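Local coordinates for Rbstp0775 protein (Geobacillus stearothermophilus, PDB 1RZ3) that is of unknown function but probably acts as an ATP-dependent kinase of the phosphoribulokinase and uridine kinase family, with a P-loop NTPase fold, at residues R68-Y81 against K171-Y183. Numbering follows the deposited sequence.
Sequences RYHTGNEEWFEYYY and KFINRYWKAEDYY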
loop_
_atom_site.group_PDB
_atom_site.type_symbol
_atom_site.label_atom_id
_atom_site.label_comp_id
_atom_site.label_asym_id
_atom_site.label_seq_id
_atom_site.Cartn_x
_atom_site.Cartn_y
_atom_site.Cartn_z
ATOM N N ARG A 68 -8.880 -3.966 -16.387
ATOM C CA ARG A 68 -8.472 -5.032 -15.480
ATOM C C ARG A 68 -9.457 -6.199 -15.438
ATOM O O ARG A 68 -9.287 -7.132 -14.657
ATOM C CB ARG A 68 -8.258 -4.461 -14.074
ATOM C CG ARG A 68 -9.475 -3.768 -13.498
ATOM C CD ARG A 68 -9.091 -2.854 -12.344
ATOM N NE ARG A 68 -10.241 -2.102 -11.855
ATOM C CZ ARG A 68 -11.154 -2.594 -11.029
ATOM N NH1 ARG A 68 -11.046 -3.839 -10.591
ATOM N NH2 ARG A 68 -12.181 -1.846 -10.652
ATOM N N TYR A 69 -10.485 -6.136 -16.284
ATOM C CA TYR A 69 -11.494 -7.191 -16.378
ATOM C C TYR A 69 -11.769 -7.506 -17.848
ATOM O O TYR A 69 -11.658 -6.630 -18.703
ATOM C CB TYR A 69 -12.807 -6.762 -15.716
ATOM C CG TYR A 69 -12.779 -6.707 -14.207
ATOM C CD1 TYR A 69 -12.477 -7.841 -13.451
ATOM C CD2 TYR A 69 -13.086 -5.528 -13.531
ATOM C CE1 TYR A 69 -12.486 -7.799 -12.057
ATOM C CE2 TYR A 69 -13.098 -5.477 -12.140
ATOM C CZ TYR A 69 -12.798 -6.615 -11.410
ATOM O OH TYR A 69 -12.815 -6.563 -10.035
ATOM N N HIS A 70 -12.124 -8.755 -18.135
ATOM C CA HIS A 70 -12.428 -9.181 -19.501
ATOM C C HIS A 70 -11.349 -8.776 -20.499
ATOM O O HIS A 70 -11.652 -8.321 -21.602
ATOM C CB HIS A 70 -13.766 -8.589 -19.948
ATOM C CG HIS A 70 -14.887 -8.856 -18.997
ATOM N ND1 HIS A 70 -15.288 -10.131 -18.657
ATOM C CD2 HIS A 70 -15.683 -8.013 -18.299
ATOM C CE1 HIS A 70 -16.283 -10.061 -17.791
ATOM N NE2 HIS A 70 -16.542 -8.787 -17.556
ATOM N N THR A 71 -10.092 -8.947 -20.107
ATOM C CA THR A 71 -8.960 -8.602 -20.959
ATOM C C THR A 71 -8.534 -9.826 -21.760
ATOM O O THR A 71 -7.750 -9.723 -22.702
ATOM C CB THR A 71 -7.752 -8.150 -20.120
ATOM O OG1 THR A 71 -7.324 -9.236 -19.288
ATOM C CG2 THR A 71 -8.118 -6.960 -19.241
ATOM N N GLY A 72 -9.051 -10.986 -21.370
ATOM C CA GLY A 72 -8.698 -12.215 -22.052
ATOM C C GLY A 72 -7.627 -12.960 -21.280
ATOM O O GLY A 72 -7.421 -14.158 -21.482
ATOM N N ASN A 73 -6.942 -12.247 -20.391
ATOM C CA ASN A 73 -5.892 -12.842 -19.576
ATOM C C ASN A 73 -6.517 -13.532 -18.376
ATOM O O ASN A 73 -7.675 -13.278 -18.041
ATOM C CB ASN A 73 -4.925 -11.762 -19.086
ATOM C CG ASN A 73 -4.209 -11.059 -20.222
ATOM O OD1 ASN A 73 -3.340 -11.636 -20.874
ATOM N ND2 ASN A 73 -4.576 -9.806 -20.467
ATOM N N GLU A 74 -5.758 -14.411 -17.733
ATOM C CA GLU A 74 -6.264 -15.084 -16.547
ATOM C C GLU A 74 -6.441 -13.992 -15.499
ATOM O O GLU A 74 -5.704 -13.005 -15.499
ATOM C CB GLU A 74 -5.273 -16.140 -16.059
ATOM C CG GLU A 74 -5.203 -17.367 -16.960
ATOM C CD GLU A 74 -4.252 -18.426 -16.433
ATOM O OE1 GLU A 74 -4.353 -18.776 -15.238
ATOM O OE2 GLU A 74 -3.410 -18.914 -17.215
ATOM N N GLU A 75 -7.411 -14.167 -14.612
ATOM C CA GLU A 75 -7.682 -13.163 -13.596
ATOM C C GLU A 75 -6.533 -12.851 -12.642
ATOM O O GLU A 75 -6.407 -11.709 -12.189
ATOM C CB GLU A 75 -8.943 -13.541 -12.815
ATOM C CG GLU A 75 -10.199 -13.514 -13.682
ATOM C CD GLU A 75 -11.456 -13.214 -12.888
ATOM O OE1 GLU A 75 -11.475 -12.193 -12.167
ATOM O OE2 GLU A 75 -12.429 -13.990 -12.986
ATOM N N TRP A 76 -5.689 -13.834 -12.335
ATOM C CA TRP A 76 -4.575 -13.569 -11.429
ATOM C C TRP A 76 -3.644 -12.540 -12.059
ATOM O O TRP A 76 -3.105 -11.662 -11.379
ATOM C CB TRP A 76 -3.781 -14.846 -11.125
ATOM C CG TRP A 76 -2.869 -15.291 -12.241
ATOM C CD1 TRP A 76 -3.164 -16.175 -13.244
ATOM C CD2 TRP A 76 -1.524 -14.851 -12.477
ATOM N NE1 TRP A 76 -2.084 -16.312 -14.086
ATOM C CE2 TRP A 76 -1.065 -15.511 -13.641
ATOM C CE3 TRP A 76 -0.661 -13.960 -11.819
ATOM C CZ2 TRP A 76 0.221 -15.310 -14.161
ATOM C CZ3 TRP A 76 0.623 -13.760 -12.341
ATOM C CH2 TRP A 76 1.047 -14.435 -13.501
ATOM N N PHE A 77 -3.468 -12.658 -13.371
ATOM C CA PHE A 77 -2.601 -11.764 -14.126
ATOM C C PHE A 77 -3.192 -10.356 -14.196
ATOM O O PHE A 77 -2.461 -9.367 -14.126
ATOM C CB PHE A 77 -2.407 -12.315 -15.541
ATOM C CG PHE A 77 -1.379 -11.578 -16.348
ATOM C CD1 PHE A 77 -0.054 -11.992 -16.355
ATOM C CD2 PHE A 77 -1.738 -10.464 -17.098
ATOM C CE1 PHE A 77 0.908 -11.309 -17.100
ATOM C CE2 PHE A 77 -0.785 -9.772 -17.846
ATOM C CZ PHE A 77 0.542 -10.196 -17.846
ATOM N N GLU A 78 -4.510 -10.275 -14.350
ATOM C CA GLU A 78 -5.198 -8.988 -14.425
ATOM C C GLU A 78 -5.042 -8.256 -13.095
ATOM O O GLU A 78 -4.762 -7.057 -13.048
ATOM C CB GLU A 78 -6.694 -9.187 -14.701
ATOM C CG GLU A 78 -7.020 -9.965 -15.967
ATOM C CD GLU A 78 -8.505 -9.983 -16.271
ATOM O OE1 GLU A 78 -9.302 -10.228 -15.345
ATOM O OE2 GLU A 78 -8.880 -9.759 -17.442
ATOM N N TYR A 79 -5.237 -8.999 -12.013
ATOM C CA TYR A 79 -5.146 -8.452 -10.669
ATOM C C TYR A 79 -3.728 -8.030 -10.282
ATOM O O TYR A 79 -3.523 -6.941 -9.741
ATOM C CB TYR A 79 -5.694 -9.484 -9.676
ATOM C CG TYR A 79 -5.681 -9.066 -8.215
ATOM C CD1 TYR A 79 -6.024 -7.773 -7.829
ATOM C CD2 TYR A 79 -5.383 -9.994 -7.215
ATOM C CE1 TYR A 79 -6.074 -7.413 -6.475
ATOM C CE2 TYR A 79 -5.432 -9.647 -5.869
ATOM C CZ TYR A 79 -5.778 -8.359 -5.506
ATOM O OH TYR A 79 -5.843 -8.034 -4.173
ATOM N N TYR A 80 -2.743 -8.869 -10.578
ATOM C CA TYR A 80 -1.371 -8.549 -10.207
ATOM C C TYR A 80 -0.630 -7.584 -11.133
ATOM O O TYR A 80 0.113 -6.716 -10.666
ATOM C CB TYR A 80 -0.538 -9.829 -10.078
ATOM C CG TYR A 80 0.827 -9.588 -9.464
ATOM C CD1 TYR A 80 0.970 -9.411 -8.086
ATOM C CD2 TYR A 80 1.964 -9.472 -10.266
ATOM C CE1 TYR A 80 2.204 -9.118 -7.522
ATOM C CE2 TYR A 80 3.205 -9.179 -9.713
ATOM C CZ TYR A 80 3.318 -9.002 -8.340
ATOM O OH TYR A 80 4.539 -8.702 -7.787
ATOM N N TYR A 81 -0.827 -7.729 -12.440
ATOM C CA TYR A 81 -0.111 -6.895 -13.407
ATOM C C TYR A 81 -0.862 -5.760 -14.090
ATOM O O TYR A 81 -0.251 -4.765 -14.482
ATOM C CB TYR A 81 0.493 -7.782 -14.499
ATOM C CG TYR A 81 1.744 -8.515 -14.085
ATOM C CD1 TYR A 81 2.911 -7.815 -13.787
ATOM C CD2 TYR A 81 1.766 -9.906 -14.001
ATOM C CE1 TYR A 81 4.073 -8.478 -13.416
ATOM C CE2 TYR A 81 2.927 -10.584 -13.634
ATOM C CZ TYR A 81 4.076 -9.859 -13.343
ATOM O OH TYR A 81 5.227 -10.507 -12.972
ATOM N N LYS A 171 -14.058 -18.222 -8.854
ATOM C CA LYS A 171 -13.639 -16.899 -9.307
ATOM C C LYS A 171 -12.675 -16.264 -8.312
ATOM O O LYS A 171 -11.691 -15.640 -8.704
ATOM C CB LYS A 171 -14.853 -15.983 -9.501
ATOM C CG LYS A 171 -15.619 -16.220 -10.794
ATOM C CD LYS A 171 -16.749 -15.208 -10.966
ATOM C CE LYS A 171 -16.227 -13.778 -11.103
ATOM N NZ LYS A 171 -15.463 -13.557 -12.369
ATOM N N PHE A 172 -12.965 -16.419 -7.024
ATOM C CA PHE A 172 -12.106 -15.867 -5.985
ATOM C C PHE A 172 -10.722 -16.498 -6.093
ATOM O O PHE A 172 -9.705 -15.809 -6.017
ATOM C CB PHE A 172 -12.686 -16.148 -4.599
ATOM C CG PHE A 172 -11.820 -15.661 -3.474
ATOM C CD1 PHE A 172 -11.699 -14.302 -3.210
ATOM C CD2 PHE A 172 -11.100 -16.563 -2.696
ATOM C CE1 PHE A 172 -10.871 -13.844 -2.185
ATOM C CE2 PHE A 172 -10.269 -16.118 -1.670
ATOM C CZ PHE A 172 -10.155 -14.755 -1.416
ATOM N N ILE A 173 -10.690 -17.814 -6.268
ATOM C CA ILE A 173 -9.433 -18.540 -6.397
ATOM C C ILE A 173 -8.663 -18.056 -7.623
ATOM O O ILE A 173 -7.464 -17.771 -7.553
ATOM C CB ILE A 173 -9.687 -20.058 -6.545
ATOM C CG1 ILE A 173 -10.209 -20.623 -5.227
ATOM C CG2 ILE A 173 -8.405 -20.769 -6.987
ATOM C CD1 ILE A 173 -10.551 -22.096 -5.290
ATOM N N ASN A 174 -9.366 -17.969 -8.745
ATOM C CA ASN A 174 -8.775 -17.538 -10.001
ATOM C C ASN A 174 -8.099 -16.184 -9.913
ATOM O O ASN A 174 -6.972 -16.014 -10.378
ATOM C CB ASN A 174 -9.840 -17.474 -11.096
ATOM C CG ASN A 174 -10.364 -18.837 -11.479
ATOM O OD1 ASN A 174 -9.879 -19.856 -10.991
ATOM N ND2 ASN A 174 -11.359 -18.865 -12.358
ATOM N N ARG A 175 -8.784 -15.220 -9.311
ATOM C CA ARG A 175 -8.234 -13.878 -9.228
ATOM C C ARG A 175 -7.361 -13.602 -8.012
ATOM O O ARG A 175 -6.181 -13.294 -8.154
ATOM C CB ARG A 175 -9.365 -12.846 -9.290
ATOM C CG ARG A 175 -8.880 -11.430 -9.579
ATOM C CD ARG A 175 -10.035 -10.439 -9.671
ATOM N NE ARG A 175 -9.594 -9.159 -10.210
ATOM C CZ ARG A 175 -9.371 -8.923 -11.500
ATOM N NH1 ARG A 175 -9.556 -9.880 -12.398
ATOM N NH2 ARG A 175 -8.942 -7.733 -11.888
ATOM N N TYR A 176 -7.935 -13.734 -6.823
ATOM C CA TYR A 176 -7.210 -13.436 -5.592
ATOM C C TYR A 176 -6.178 -14.447 -5.112
ATOM O O TYR A 176 -5.002 -14.108 -4.959
ATOM C CB TYR A 176 -8.225 -13.145 -4.485
ATOM C CG TYR A 176 -9.041 -11.918 -4.797
ATOM C CD1 TYR A 176 -8.513 -10.642 -4.596
ATOM C CD2 TYR A 176 -10.307 -12.024 -5.374
ATOM C CE1 TYR A 176 -9.220 -9.503 -4.969
ATOM C CE2 TYR A 176 -11.022 -10.890 -5.752
ATOM C CZ TYR A 176 -10.470 -9.633 -5.547
ATOM O OH TYR A 176 -11.162 -8.506 -5.924
ATOM N N TRP A 177 -6.607 -15.680 -4.877
ATOM C CA TRP A 177 -5.699 -16.713 -4.394
ATOM C C TRP A 177 -4.474 -16.923 -5.287
ATOM O O TRP A 177 -3.350 -16.965 -4.794
ATOM C CB TRP A 177 -6.464 -18.031 -4.204
ATOM C CG TRP A 177 -5.594 -19.212 -3.891
ATOM C CD1 TRP A 177 -4.935 -20.006 -4.787
ATOM C CD2 TRP A 177 -5.264 -19.719 -2.590
ATOM N NE1 TRP A 177 -4.217 -20.974 -4.126
ATOM C CE2 TRP A 177 -4.399 -20.822 -2.777
ATOM C CE3 TRP A 177 -5.614 -19.347 -1.284
ATOM C CZ2 TRP A 177 -3.878 -21.560 -1.705
ATOM C CZ3 TRP A 177 -5.095 -20.081 -0.217
ATOM C CH2 TRP A 177 -4.236 -21.175 -0.437
ATOM N N LYS A 178 -4.678 -17.043 -6.598
ATOM C CA LYS A 178 -3.554 -17.260 -7.501
ATOM C C LYS A 178 -2.601 -16.064 -7.579
ATOM O O LYS A 178 -1.388 -16.243 -7.659
ATOM C CB LYS A 178 -4.061 -17.640 -8.899
ATOM C CG LYS A 178 -4.681 -19.036 -8.943
ATOM C CD LYS A 178 -5.388 -19.327 -10.275
ATOM C CE LYS A 178 -4.435 -19.323 -11.458
ATOM N NZ LYS A 178 -5.180 -19.584 -12.734
ATOM N N ALA A 179 -3.145 -14.853 -7.560
ATOM C CA ALA A 179 -2.309 -13.654 -7.609
ATOM C C ALA A 179 -1.475 -13.584 -6.331
ATOM O O ALA A 179 -0.279 -13.295 -6.368
ATOM C CB ALA A 179 -3.175 -12.416 -7.735
ATOM N N GLU A 180 -2.120 -13.855 -5.199
ATOM C CA GLU A 180 -1.441 -13.838 -3.910
ATOM C C GLU A 180 -0.332 -14.889 -3.870
ATOM O O GLU A 180 0.777 -14.618 -3.402
ATOM C CB GLU A 180 -2.455 -14.075 -2.790
ATOM C CG GLU A 180 -3.500 -12.977 -2.709
ATOM C CD GLU A 180 -4.585 -13.262 -1.696
ATOM O OE1 GLU A 180 -4.606 -14.374 -1.125
ATOM O OE2 GLU A 180 -5.426 -12.368 -1.476
ATOM N N ASP A 181 -0.618 -16.087 -4.372
ATOM C CA ASP A 181 0.399 -17.134 -4.391
ATOM C C ASP A 181 1.566 -16.704 -5.272
ATOM O O ASP A 181 2.725 -16.966 -4.950
ATOM C CB ASP A 181 -0.181 -18.454 -4.915
ATOM C CG ASP A 181 -1.167 -19.084 -3.952
ATOM O OD1 ASP A 181 -1.227 -18.657 -2.779
ATOM O OD2 ASP A 181 -1.878 -20.023 -4.368
ATOM N N TYR A 182 1.254 -16.045 -6.385
ATOM C CA TYR A 182 2.278 -15.569 -7.309
ATOM C C TYR A 182 3.181 -14.558 -6.598
ATOM O O TYR A 182 4.410 -14.625 -6.684
ATOM C CB TYR A 182 1.625 -14.895 -8.520
ATOM C CG TYR A 182 2.616 -14.430 -9.567
ATOM C CD1 TYR A 182 3.227 -15.340 -10.431
ATOM C CD2 TYR A 182 2.963 -13.080 -9.677
ATOM C CE1 TYR A 182 4.158 -14.920 -11.380
ATOM C CE2 TYR A 182 3.893 -12.650 -10.618
ATOM C CZ TYR A 182 4.487 -13.577 -11.468
ATOM O OH TYR A 182 5.399 -13.158 -12.407
ATOM N N TYR A 183 2.557 -13.623 -5.894
ATOM C CA TYR A 183 3.292 -12.590 -5.168
ATOM C C TYR A 183 4.207 -13.201 -4.111
ATOM O O TYR A 183 5.404 -12.900 -4.054
ATOM C CB TYR A 183 2.297 -11.627 -4.514
ATOM C CG TYR A 183 2.933 -10.499 -3.727
ATOM C CD1 TYR A 183 3.893 -9.670 -4.309
ATOM C CD2 TYR A 183 2.536 -10.231 -2.419
ATOM C CE1 TYR A 183 4.441 -8.599 -3.604
ATOM C CE2 TYR A 183 3.077 -9.157 -1.706
ATOM C CZ TYR A 183 4.029 -8.347 -2.308
ATOM O OH TYR A 183 4.568 -7.283 -1.617
HETATM O O HOH W 1 -9.849 -7.110 -8.303
HETATM O O HOH W 2 -12.396 -16.468 -13.634
HETATM O O HOH W 3 -13.535 -11.441 -10.695
HETATM O O HOH W 4 -5.030 -9.763 -1.997
#
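Arg175 reaches from helix 169-187 into a hole formed by Glu75, Glu78, Tyr79 and Arg68, the two short helical segments crossing at -52° with axes 7.3 Å apart. With CG anti to the backbone N (chi1 -165°), its extended chain carries the guanidinium in between Tyr69 and the Glu75-Glu78-Tyr79 side of helix 75-82. Tyr69 CE1 lies over the centre of one guanidinium face, 3.4 Å from Arg175 CZ; Tyr79 CB covers the opposite face toward its rim. Every guanidinium nitrogen is engaged: Arg175 NH1 donates to Glu75 OE1, on its anti lone pair, and to Glu78 OE1 (3.0 Å each), Arg175 NH2 to Arg68 O (2.9 Å), and NE to a water shared with Tyr176 OH. Thr71 N, binding Glu78 OE2, helps fix that carboxylate. An alanine in place of Arg175 would probably leave the buried Glu78 carboxylate without its countercharge and free the Tyr69 ring to shift.

Packing is tight where the small side chain of Ala179 lets Tyr79 CD2 come to 3.3 Å from Ala179 CB, consistent with the close axes. Tyr176 turns an edge to the face of Tyr79, and Tyr182 does likewise to Tyr80, while Trp76 CZ3 sits over the centre of the Tyr182 ring. Phe134, just after strand 127-132, packs edge-to-face with Tyr79, Tyr80 and Tyr183, tying both helices to that strand's end.

The outer side is looser and wetter. Exposed Lys171, bent at chi3 and chi4, brings NZ to Glu75 OE2 in a 3.1 Å salt bridge; Lys178 NZ forms another with Glu74 OE1 (2.8 Å), and the Tyr81 and Tyr182 hydroxyls share a hydrogen bond. Glu75 thus links the enclosed arginine, through OE1, to the hydrated edge, where two waters on its carboxylate probably share the charge.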